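PDB 1W3W: annexin A8 from Homo sapiens, which acts as an anticoagulant by indirectly inhibiting the thromboplastin-specific complex, and belongs to the calcium- and phospholipid-binding annexins. Local coordinates for residues 25-30 and 65-70; 31-36 and 42-47. All coordinates share one frame; numbering follows the deposited sequence.

Interaction 1 (25-30 and 65-70)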
ATOM      1  N   PRO A  25     -23.581 -21.313  -0.984  1.00 19.32           N
ATOM      2  CA  PRO A  25     -24.693 -20.353  -0.902  1.00 18.21           C
ATOM      3  C   PRO A  25     -24.306 -18.932  -1.289  1.00 17.12           C
ATOM      4  O   PRO A  25     -25.064 -18.270  -1.972  1.00 16.14           O
ATOM      5  CB  PRO A  25     -25.097 -20.388   0.579  1.00 18.85           C
ATOM      6  CG  PRO A  25     -24.559 -21.676   1.110  1.00 19.44           C
ATOM      7  CD  PRO A  25     -23.341 -21.995   0.301  1.00 19.89           C
ATOM      8  N   ASP A  26     -23.137 -18.474  -0.853  1.00 16.59           N
ATOM      9  CA  ASP A  26     -22.653 -17.148  -1.238  1.00 16.20           C
ATOM     10  C   ASP A  26     -22.472 -17.037  -2.763  1.00 15.55           C
ATOM     11  O   ASP A  26     -22.820 -16.026  -3.360  1.00 15.05           O
ATOM     12  CB  ASP A  26     -21.336 -16.834  -0.529  1.00 15.77           C
ATOM     13  CG  ASP A  26     -21.528 -16.433   0.931  1.00 15.40           C
ATOM     14  OD1 ASP A  26     -20.575 -16.584   1.714  1.00 16.65           O
ATOM     15  OD2 ASP A  26     -22.580 -15.952   1.386  1.00 16.02           O
ATOM     16  N   ALA A  27     -21.915 -18.067  -3.376  1.00 15.94           N
ATOM     17  CA  ALA A  27     -21.759 -18.093  -4.831  1.00 16.56           C
ATOM     18  C   ALA A  27     -23.118 -17.978  -5.491  1.00 17.69           C
ATOM     19  O   ALA A  27     -23.289 -17.243  -6.448  1.00 17.75           O
ATOM     20  CB  ALA A  27     -21.051 -19.379  -5.275  1.00 16.39           C
ATOM     21  N   GLU A  28     -24.102 -18.697  -4.960  1.00 19.19           N
ATOM     22  CA  GLU A  28     -25.466 -18.618  -5.475  1.00 20.25           C
ATOM     23  C   GLU A  28     -26.097 -17.243  -5.289  1.00 19.85           C
ATOM     24  O   GLU A  28     -26.801 -16.762  -6.169  1.00 19.92           O
ATOM     25  CB  GLU A  28     -26.356 -19.684  -4.833  1.00 21.16           C
ATOM     26  CG  GLU A  28     -27.622 -19.943  -5.631  1.00 25.53           C
ATOM     27  CD  GLU A  28     -28.536 -20.934  -4.950  1.00 30.85           C
ATOM     28  OE1 GLU A  28     -28.904 -20.687  -3.789  1.00 34.04           O
ATOM     29  OE2 GLU A  28     -28.876 -21.958  -5.580  1.00 35.32           O
ATOM     30  N   THR A  29     -25.837 -16.592  -4.162  1.00 19.01           N
ATOM     31  CA  THR A  29     -26.317 -15.241  -3.975  1.00 18.97           C
ATOM     32  C   THR A  29     -25.762 -14.303  -5.043  1.00 18.20           C
ATOM     33  O   THR A  29     -26.490 -13.494  -5.592  1.00 18.08           O
ATOM     34  CB  THR A  29     -25.920 -14.732  -2.593  1.00 18.77           C
ATOM     35  OG1 THR A  29     -26.565 -15.521  -1.600  1.00 19.46           O
ATOM     36  CG2 THR A  29     -26.461 -13.334  -2.359  1.00 20.09           C
ATOM     37  N   LEU A  30     -24.470 -14.408  -5.335  1.00 17.63           N
ATOM     38  CA  LEU A  30     -23.861 -13.546  -6.341  1.00 17.77           C
ATOM     39  C   LEU A  30     -24.422 -13.833  -7.743  1.00 18.28           C
ATOM     40  O   LEU A  30     -24.686 -12.913  -8.507  1.00 17.79           O
ATOM     41  CB  LEU A  30     -22.351 -13.705  -6.344  1.00 17.49           C
ATOM     42  CG  LEU A  30     -21.627 -13.275  -5.080  1.00 17.47           C
ATOM     43  CD1 LEU A  30     -20.152 -13.596  -5.182  1.00 18.56           C
ATOM     44  CD2 LEU A  30     -21.850 -11.800  -4.824  1.00 17.62           C
ATOM     45  N   ALA A  65     -17.339 -23.553 -10.634  1.00 26.00           N
ATOM     46  CA  ALA A  65     -17.767 -24.941 -10.696  1.00 26.93           C
ATOM     47  C   ALA A  65     -19.270 -25.060 -10.962  1.00 27.48           C
ATOM     48  O   ALA A  65     -19.692 -25.897 -11.770  1.00 28.02           O
ATOM     49  CB  ALA A  65     -17.398 -25.670  -9.399  1.00 27.17           C
ATOM     50  N   GLN A  66     -20.066 -24.215 -10.300  1.00 27.42           N
ATOM     51  CA  GLN A  66     -21.535 -24.268 -10.387  1.00 27.70           C
ATOM     52  C   GLN A  66     -22.107 -23.607 -11.646  1.00 27.77           C
ATOM     53  O   GLN A  66     -23.083 -24.088 -12.205  1.00 27.32           O
ATOM     54  CB  GLN A  66     -22.177 -23.573  -9.184  1.00 27.58           C
ATOM     55  CG  GLN A  66     -22.035 -24.281  -7.841  1.00 27.91           C
ATOM     56  CD  GLN A  66     -22.896 -23.617  -6.777  1.00 28.12           C
ATOM     57  OE1 GLN A  66     -24.114 -23.729  -6.823  1.00 28.11           O
ATOM     58  NE2 GLN A  66     -22.269 -22.888  -5.848  1.00 26.14           N
ATOM     59  N   PHE A  67     -21.509 -22.500 -12.074  1.00 27.77           N
ATOM     60  CA  PHE A  67     -22.120 -21.634 -13.086  1.00 28.23           C
ATOM     61  C   PHE A  67     -21.265 -21.453 -14.338  1.00 28.62           C
ATOM     62  O   PHE A  67     -21.699 -20.826 -15.284  1.00 29.11           O
ATOM     63  CB  PHE A  67     -22.493 -20.281 -12.457  1.00 27.94           C
ATOM     64  CG  PHE A  67     -23.333 -20.423 -11.207  1.00 27.85           C
ATOM     65  CD1 PHE A  67     -24.573 -21.052 -11.268  1.00 27.69           C
ATOM     66  CD2 PHE A  67     -22.866 -19.978  -9.970  1.00 27.16           C
ATOM     67  CE1 PHE A  67     -25.343 -21.218 -10.135  1.00 28.70           C
ATOM     68  CE2 PHE A  67     -23.625 -20.144  -8.827  1.00 27.11           C
ATOM     69  CZ  PHE A  67     -24.866 -20.765  -8.905  1.00 28.83           C
ATOM     70  N   GLY A  68     -20.056 -21.998 -14.333  1.00 29.33           N
ATOM     71  CA  GLY A  68     -19.227 -22.080 -15.524  1.00 29.64           C
ATOM     72  C   GLY A  68     -18.527 -20.823 -15.992  1.00 29.69           C
ATOM     73  O   GLY A  68     -17.920 -20.835 -17.061  1.00 30.25           O
ATOM     74  N   LYS A  69     -18.605 -19.738 -15.222  1.00 29.28           N
ATOM     75  CA  LYS A  69     -17.926 -18.486 -15.569  1.00 28.66           C
ATOM     76  C   LYS A  69     -17.022 -18.074 -14.410  1.00 27.23           C
ATOM     77  O   LYS A  69     -17.302 -18.384 -13.259  1.00 26.44           O
ATOM     78  CB  LYS A  69     -18.952 -17.378 -15.837  1.00 29.60           C
ATOM     79  CG  LYS A  69     -19.389 -17.191 -17.303  1.00 32.08           C
ATOM     80  CD  LYS A  69     -20.695 -17.918 -17.609  1.00 35.99           C
ATOM     81  CE  LYS A  69     -21.406 -17.343 -18.848  1.00 37.66           C
ATOM     82  NZ  LYS A  69     -20.442 -16.991 -19.944  1.00 39.10           N
ATOM     83  N   ASP A  70     -15.946 -17.369 -14.721  1.00 25.49           N
ATOM     84  CA  ASP A  70     -15.064 -16.815 -13.707  1.00 24.65           C
ATOM     85  C   ASP A  70     -15.762 -15.637 -13.002  1.00 23.41           C
ATOM     86  O   ASP A  70     -16.357 -14.773 -13.650  1.00 22.99           O
ATOM     87  CB  ASP A  70     -13.753 -16.364 -14.354  1.00 24.74           C
ATOM     88  CG  ASP A  70     -12.760 -15.855 -13.355  1.00 25.53           C
ATOM     89  OD1 ASP A  70     -12.025 -16.682 -12.776  1.00 28.23           O
ATOM     90  OD2 ASP A  70     -12.660 -14.645 -13.059  1.00 27.26           O
TER
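Phe67 reaches from the end of helix 53-67 to the backbone of helix 24-34 at Ala27 and Glu28. Its ring comes in obliquely. The CE2 atom of Phe67 lies 3.8 Å from the carbonyl oxygen of Ala27. The neighbouring CZ of Phe67 is 4.1 Å from CA of Glu28. Side-chain contact is looser: CB of Ala27 is 4.5 Å from CE2 of Phe67, and CG of Glu28 is 4.4 Å from CZ of Phe67. The ring therefore leans on a turn of helix more than on side chains. The CG of Phe67 sits beside its own backbone N and opposite the carbonyl carbon (chi1 -53°), which directs the ring toward helix 24-34. One ring face is occupied from within the same segment: CB of Gln66 lies 3.6 Å above the plane, over the ring centre. The Phe67 ring also stacks with the Tyr31 ring and meets Phe63 edge-to-face.

Both helices belong to the first annexin repeat, a five-helix unit in which four helices form a bundle and the third, 53-67, runs across it; the contact joins that third helix to the first. It is packing within the repeat. No hydrogen bond links the two segments.

The amide end of Gln66 reaches the methyl of Ala27: NE2 of Gln66 is 3.8 Å from CB of Ala27. The chain, extended beyond CG, carries the amide there. That approach is van der Waals contact. The same nitrogen is hydrogen-bonded to OG of Ser62 and weakly to the carbonyl oxygen of Asp24. Ala27 itself is buried, and its methyl also touches Ser62 and Phe63.

Interaction 2 (31-36 and 42-47)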
ATOM      1  N   TYR A  31     -24.621 -15.109  -8.049  1.00 19.44           N
ATOM      2  CA  TYR A  31     -25.230 -15.521  -9.304  1.00 20.89           C
ATOM      3  C   TYR A  31     -26.602 -14.864  -9.499  1.00 21.27           C
ATOM      4  O   TYR A  31     -26.856 -14.224 -10.512  1.00 20.95           O
ATOM      5  CB  TYR A  31     -25.337 -17.042  -9.335  1.00 21.90           C
ATOM      6  CG  TYR A  31     -26.001 -17.612 -10.575  1.00 24.89           C
ATOM      7  CD1 TYR A  31     -25.307 -17.707 -11.780  1.00 28.14           C
ATOM      8  CD2 TYR A  31     -27.316 -18.070 -10.532  1.00 28.79           C
ATOM      9  CE1 TYR A  31     -25.910 -18.252 -12.923  1.00 30.73           C
ATOM     10  CE2 TYR A  31     -27.932 -18.609 -11.669  1.00 31.14           C
ATOM     11  CZ  TYR A  31     -27.221 -18.697 -12.856  1.00 31.31           C
ATOM     12  OH  TYR A  31     -27.828 -19.230 -13.979  1.00 34.27           O
ATOM     13  N   LYS A  32     -27.466 -14.989  -8.505  1.00 22.41           N
ATOM     14  CA  LYS A  32     -28.804 -14.414  -8.560  1.00 23.56           C
ATOM     15  C   LYS A  32     -28.750 -12.889  -8.667  1.00 23.25           C
ATOM     16  O   LYS A  32     -29.587 -12.272  -9.317  1.00 22.80           O
ATOM     17  CB  LYS A  32     -29.591 -14.830  -7.316  1.00 24.28           C
ATOM     18  CG  LYS A  32     -29.902 -16.318  -7.274  1.00 28.18           C
ATOM     19  CD  LYS A  32     -30.739 -16.693  -6.051  1.00 33.19           C
ATOM     20  CE  LYS A  32     -32.199 -16.953  -6.436  1.00 36.30           C
ATOM     21  NZ  LYS A  32     -32.825 -15.796  -7.167  1.00 38.58           N
ATOM     22  N   ALA A  33     -27.739 -12.289  -8.041  1.00 22.98           N
ATOM     23  CA  ALA A  33     -27.586 -10.843  -8.042  1.00 22.60           C
ATOM     24  C   ALA A  33     -27.252 -10.286  -9.422  1.00 22.42           C
ATOM     25  O   ALA A  33     -27.555  -9.147  -9.702  1.00 22.62           O
ATOM     26  CB  ALA A  33     -26.509 -10.423  -7.045  1.00 22.37           C
ATOM     27  N   MET A  34     -26.615 -11.078 -10.273  1.00 22.98           N
ATOM     28  CA  MET A  34     -26.160 -10.602 -11.580  1.00 23.59           C
ATOM     29  C   MET A  34     -26.886 -11.224 -12.773  1.00 24.28           C
ATOM     30  O   MET A  34     -26.819 -10.691 -13.890  1.00 24.51           O
ATOM     31  CB  MET A  34     -24.662 -10.864 -11.705  1.00 23.47           C
ATOM     32  CG  MET A  34     -23.871 -10.078 -10.683  1.00 24.27           C
ATOM     33  SD  MET A  34     -22.129 -10.228 -10.875  1.00 23.87           S
ATOM     34  CE  MET A  34     -21.863 -11.813 -10.157  1.00 24.67           C
ATOM     35  N   LYS A  35     -27.567 -12.333 -12.526  1.00 24.91           N
ATOM     36  CA  LYS A  35     -28.255 -13.103 -13.561  1.00 25.99           C
ATOM     37  C   LYS A  35     -29.416 -12.281 -14.103  1.00 25.84           C
ATOM     38  O   LYS A  35     -30.069 -11.540 -13.369  1.00 25.56           O
ATOM     39  CB  LYS A  35     -28.739 -14.447 -12.972  1.00 26.33           C
ATOM     40  CG  LYS A  35     -29.819 -15.191 -13.754  1.00 29.61           C
ATOM     41  CD  LYS A  35     -30.353 -16.401 -12.977  1.00 32.77           C
ATOM     42  CE  LYS A  35     -31.863 -16.603 -13.189  1.00 35.75           C
ATOM     43  NZ  LYS A  35     -32.302 -18.012 -12.874  1.00 38.29           N
ATOM     44  N   GLY A  36     -29.657 -12.398 -15.404  1.00 26.15           N
ATOM     45  CA  GLY A  36     -30.828 -11.802 -16.009  1.00 25.90           C
ATOM     46  C   GLY A  36     -30.717 -10.304 -16.149  1.00 25.98           C
ATOM     47  O   GLY A  36     -29.634  -9.755 -16.365  1.00 25.48           O
ATOM     48  N   GLN A  42     -26.407  -4.303  -3.840  1.00 20.21           N
ATOM     49  CA  GLN A  42     -26.370  -4.428  -2.399  1.00 20.00           C
ATOM     50  C   GLN A  42     -26.042  -5.851  -1.976  1.00 19.20           C
ATOM     51  O   GLN A  42     -25.293  -6.045  -1.028  1.00 18.81           O
ATOM     52  CB  GLN A  42     -27.710  -3.988  -1.783  1.00 20.82           C
ATOM     53  CG  GLN A  42     -27.690  -3.933  -0.260  1.00 21.70           C
ATOM     54  CD  GLN A  42     -26.660  -2.955   0.274  1.00 22.86           C
ATOM     55  OE1 GLN A  42     -25.830  -3.308   1.119  1.00 25.41           O
ATOM     56  NE2 GLN A  42     -26.691  -1.742  -0.229  1.00 23.05           N
ATOM     57  N   ALA A  43     -26.593  -6.843  -2.676  1.00 18.30           N
ATOM     58  CA  ALA A  43     -26.308  -8.237  -2.379  1.00 17.82           C
ATOM     59  C   ALA A  43     -24.838  -8.561  -2.646  1.00 17.47           C
ATOM     60  O   ALA A  43     -24.264  -9.394  -1.966  1.00 17.34           O
ATOM     61  CB  ALA A  43     -27.200  -9.158  -3.195  1.00 18.19           C
ATOM     62  N   ILE A  44     -24.243  -7.900  -3.639  1.00 16.68           N
ATOM     63  CA  ILE A  44     -22.824  -8.066  -3.921  1.00 16.87           C
ATOM     64  C   ILE A  44     -21.987  -7.479  -2.765  1.00 16.38           C
ATOM     65  O   ILE A  44     -21.057  -8.124  -2.308  1.00 16.04           O
ATOM     66  CB  ILE A  44     -22.452  -7.446  -5.299  1.00 16.89           C
ATOM     67  CG1 ILE A  44     -23.097  -8.275  -6.425  1.00 17.86           C
ATOM     68  CG2 ILE A  44     -20.949  -7.402  -5.493  1.00 17.29           C
ATOM     69  CD1 ILE A  44     -23.160  -7.574  -7.752  1.00 19.33           C
ATOM     70  N   ILE A  45     -22.356  -6.290  -2.291  1.00 16.10           N
ATOM     71  CA  ILE A  45     -21.721  -5.669  -1.120  1.00 16.42           C
ATOM     72  C   ILE A  45     -21.837  -6.576   0.105  1.00 16.38           C
ATOM     73  O   ILE A  45     -20.858  -6.824   0.787  1.00 16.57           O
ATOM     74  CB  ILE A  45     -22.348  -4.278  -0.824  1.00 16.52           C
ATOM     75  CG1 ILE A  45     -22.036  -3.292  -1.941  1.00 16.92           C
ATOM     76  CG2 ILE A  45     -21.855  -3.704   0.536  1.00 17.09           C
ATOM     77  CD1 ILE A  45     -22.823  -1.995  -1.821  1.00 16.97           C
ATOM     78  N   ASP A  46     -23.028  -7.110   0.349  1.00 16.65           N
ATOM     79  CA  ASP A  46     -23.304  -7.882   1.559  1.00 17.55           C
ATOM     80  C   ASP A  46     -22.522  -9.171   1.625  1.00 17.31           C
ATOM     81  O   ASP A  46     -22.226  -9.630   2.702  1.00 17.75           O
ATOM     82  CB  ASP A  46     -24.793  -8.204   1.684  1.00 18.18           C
ATOM     83  CG  ASP A  46     -25.623  -6.991   2.065  1.00 20.78           C
ATOM     84  OD1 ASP A  46     -25.056  -5.909   2.331  1.00 23.96           O
ATOM     85  OD2 ASP A  46     -26.859  -7.032   2.104  1.00 25.22           O
ATOM     86  N   VAL A  47     -22.183  -9.761   0.482  1.00 16.96           N
ATOM     87  CA  VAL A  47     -21.359 -10.962   0.481  1.00 16.97           C
ATOM     88  C   VAL A  47     -19.865 -10.595   0.504  1.00 16.55           C
ATOM     89  O   VAL A  47     -19.120 -11.010   1.401  1.00 16.81           O
ATOM     90  CB  VAL A  47     -21.678 -11.858  -0.742  1.00 17.28           C
ATOM     91  CG1 VAL A  47     -20.678 -13.003  -0.864  1.00 18.68           C
ATOM     92  CG2 VAL A  47     -23.100 -12.414  -0.652  1.00 18.62           C
TER
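Ala33 and Ala43 meet methyl to methyl, with their CB atoms 4.1 Å apart. Both CB atoms point toward the opposite segment. The two small side chains let the helices come close: the CA atoms of Ala33 and Ala43 are 6.4 Å apart.

The other direct contacts are also apolar and centre on Ile44. Its CG1 is 4.1 Å from CB of Ala33. Its CD1 reaches further and lies 3.9 Å from CG of Met34. The Met34 and Ile44 side chains cross at about a right angle, so they touch over a short length. Ile44 holds CG1 beside its backbone N (chi1 -68°), with the chain extended to CD1. Met34 likewise sets CG beside its backbone N (chi1 -64°). Leu71, Thr74, Leu75 and Glu78 of helix 71-78 also touch Met34. Ile44 is in turn packed by Leu30 and Leu79.

This is the helix-loop-helix start of the first annexin repeat, pairing helices 24-34 and 41-48. The loop probably corresponds to the one in the fourth repeat where Met266, Gly268 and Gly270 bind calcium.

The polar links run through Asn40 in the connection. No hydrogen bond passes directly between the two segments. Ala33 and Asn40 are joined by a backbone hydrogen bond, and OD1 of Asn40 accepts from the backbone N of Ala43. At the end of helix 24-34, the carbonyl oxygen of Tyr31 receives both Lys35 N, at 2.9 Å, and Met34 N, at 3.2 Å.

How the interactions relate
Interactions 1 and 2 share helix 24-34 and have centres about 10 Å apart. Interaction 2 is nested in the chain between the two segments of interaction 1. They touch directly. CG of Phe67 lies 3.4 Å from CD1 of Tyr31, within their ring stack. Val47 meets two residues of 25-30: its CG2 is 3.9 Å from CG2 of Thr29, and its CG1 is 3.9 Å from CB of Asp26. Leu30 CD2 packs 4.0 Å from Ile44 CA. Both contacts lie away from the calcium ion bound in the fourth repeat.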